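Side-chain contact in cell division control protein 13 (Saccharomyces cerevisiae, PDB 4HCE), which takes part in telomere maintenance, its OB2 domain dimerizing to support productive binding of Stn1: residues R72-I75 / C76-F79. Numbering follows the deposited sequence.
Sequences RERI and CELF
The side chain of R74 reaches forward along helix 72-79 to E77 and L78, one turn ahead. From CB, CG stands anti to the backbone N (chi1 178°) and the chain then bends at chi2 (61°), which carries it along the helix. CG lies 4.2 Å from L78 CD1, and CD touches both that methyl and E77 OE1. NE is 3.8 Å from L78 CD1 and CZ 3.9 Å from L78 CD2, which lies over one face of the guanidinium, off toward its rim. At the tip, NH1 gives E77 OE1 a 2.7 Å hydrogen bond within a salt bridge. The carboxylate oxygen lies near the guanidinium plane, yet NH1 meets it from above the carboxylate plane, the two groups being turned 77° apart. Arginine suits this place because its methylenes and flat face pack on leucine while its N-H groups serve two acceptors, E77 OE1 through NH1 and L125 O of strand 120-129 through NH2. With an alanine here, E77 would probably lose its charge partner, L78 the guanidinium beside its methyls, and the helix its tie to that strand. A backbone hydrogen bond joins F79 N to I75 O (2.9 Å), and I75 CG2 lies 4.1 Å from F79 CD2. These buried apolar residues suit the helix's inward side: I75 packs on I69 of strand 65-69, both touch L42 of strand 42-47, and F79 meets helix 86-92, joining this helix to the OB-fold sheet.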
loop_
_atom_site.group_PDB
_atom_site.type_symbol
_atom_site.label_atom_id
_atom_site.label_comp_id
_atom_site.label_asym_id
_atom_site.label_seq_id
_atom_site.Cartn_x
_atom_site.Cartn_y
_atom_site.Cartn_z
ATOM N N ARG B 72 -9.594 -12.019 -4.261
ATOM C CA ARG B 72 -11.065 -11.911 -4.131
ATOM C C ARG B 72 -11.722 -13.102 -3.415
ATOM O O ARG B 72 -12.672 -12.938 -2.653
ATOM C CB ARG B 72 -11.707 -11.713 -5.494
ATOM C CG ARG B 72 -11.441 -10.333 -6.080
ATOM C CD ARG B 72 -11.947 -10.263 -7.501
ATOM N NE ARG B 72 -11.150 -11.138 -8.359
ATOM C CZ ARG B 72 -11.352 -11.285 -9.661
ATOM N NH1 ARG B 72 -12.333 -10.626 -10.258
ATOM N NH2 ARG B 72 -10.575 -12.091 -10.365
ATOM N N GLU B 73 -11.183 -14.290 -3.654
ATOM C CA GLU B 73 -11.678 -15.514 -3.064
ATOM C C GLU B 73 -11.513 -15.480 -1.541
ATOM O O GLU B 73 -12.415 -15.864 -0.795
ATOM C CB GLU B 73 -10.942 -16.720 -3.666
ATOM C CG GLU B 73 -11.277 -18.041 -2.994
ATOM C CD GLU B 73 -10.429 -19.202 -3.490
ATOM O OE1 GLU B 73 -10.883 -20.346 -3.335
ATOM O OE2 GLU B 73 -9.310 -18.991 -4.028
ATOM N N ARG B 74 -10.349 -15.025 -1.096
ATOM C CA ARG B 74 -10.092 -14.873 0.321
ATOM C C ARG B 74 -10.962 -13.772 0.951
ATOM O O ARG B 74 -11.438 -13.920 2.066
ATOM C CB ARG B 74 -8.595 -14.634 0.565
ATOM C CG ARG B 74 -8.223 -14.403 2.015
ATOM C CD ARG B 74 -8.571 -15.612 2.874
ATOM N NE ARG B 74 -7.909 -15.495 4.167
ATOM C CZ ARG B 74 -8.182 -16.235 5.229
ATOM N NH1 ARG B 74 -9.140 -17.151 5.170
ATOM N NH2 ARG B 74 -7.510 -16.037 6.352
ATOM N N ILE B 75 -11.183 -12.681 0.222
ATOM C CA ILE B 75 -12.094 -11.624 0.670
ATOM C C ILE B 75 -13.499 -12.188 0.896
ATOM O O ILE B 75 -14.134 -11.893 1.909
ATOM C CB ILE B 75 -12.140 -10.463 -0.348
ATOM C CG1 ILE B 75 -10.795 -9.714 -0.367
ATOM C CG2 ILE B 75 -13.308 -9.502 -0.087
ATOM C CD1 ILE B 75 -10.698 -8.672 -1.471
ATOM N N CYS B 76 -13.966 -12.996 -0.051
ATOM C CA CYS B 76 -15.294 -13.605 0.016
ATOM C C CYS B 76 -15.440 -14.568 1.183
ATOM O O CYS B 76 -16.429 -14.519 1.915
ATOM C CB CYS B 76 -15.646 -14.295 -1.309
ATOM S SG CYS B 76 -16.027 -13.062 -2.567
ATOM N N GLU B 77 -14.441 -15.424 1.351
ATOM C CA GLU B 77 -14.421 -16.406 2.432
ATOM C C GLU B 77 -14.633 -15.741 3.790
ATOM O O GLU B 77 -15.401 -16.248 4.624
ATOM C CB GLU B 77 -13.087 -17.157 2.423
ATOM C CG GLU B 77 -12.906 -18.161 3.552
ATOM C CD GLU B 77 -11.613 -18.960 3.415
ATOM O OE1 GLU B 77 -10.525 -18.366 3.237
ATOM O OE2 GLU B 77 -11.673 -20.198 3.480
ATOM N N LEU B 78 -13.949 -14.612 3.989
ATOM C CA LEU B 78 -13.948 -13.899 5.256
ATOM C C LEU B 78 -15.227 -13.089 5.431
ATOM O O LEU B 78 -15.853 -13.118 6.501
ATOM C CB LEU B 78 -12.703 -12.974 5.357
ATOM C CG LEU B 78 -11.337 -13.652 5.484
ATOM C CD1 LEU B 78 -10.196 -12.661 5.283
ATOM C CD2 LEU B 78 -11.196 -14.361 6.835
ATOM N N PHE B 79 -15.605 -12.374 4.377
ATOM C CA PHE B 79 -16.640 -11.346 4.473
ATOM C C PHE B 79 -17.911 -11.690 3.724
ATOM O O PHE B 79 -18.952 -11.108 3.988
ATOM C CB PHE B 79 -16.107 -9.993 3.958
ATOM C CG PHE B 79 -14.891 -9.493 4.694
ATOM C CD1 PHE B 79 -14.968 -9.156 6.051
ATOM C CD2 PHE B 79 -13.676 -9.347 4.031
ATOM C CE1 PHE B 79 -13.846 -8.698 6.734
ATOM C CE2 PHE B 79 -12.547 -8.900 4.704
ATOM C CZ PHE B 79 -12.632 -8.572 6.054
#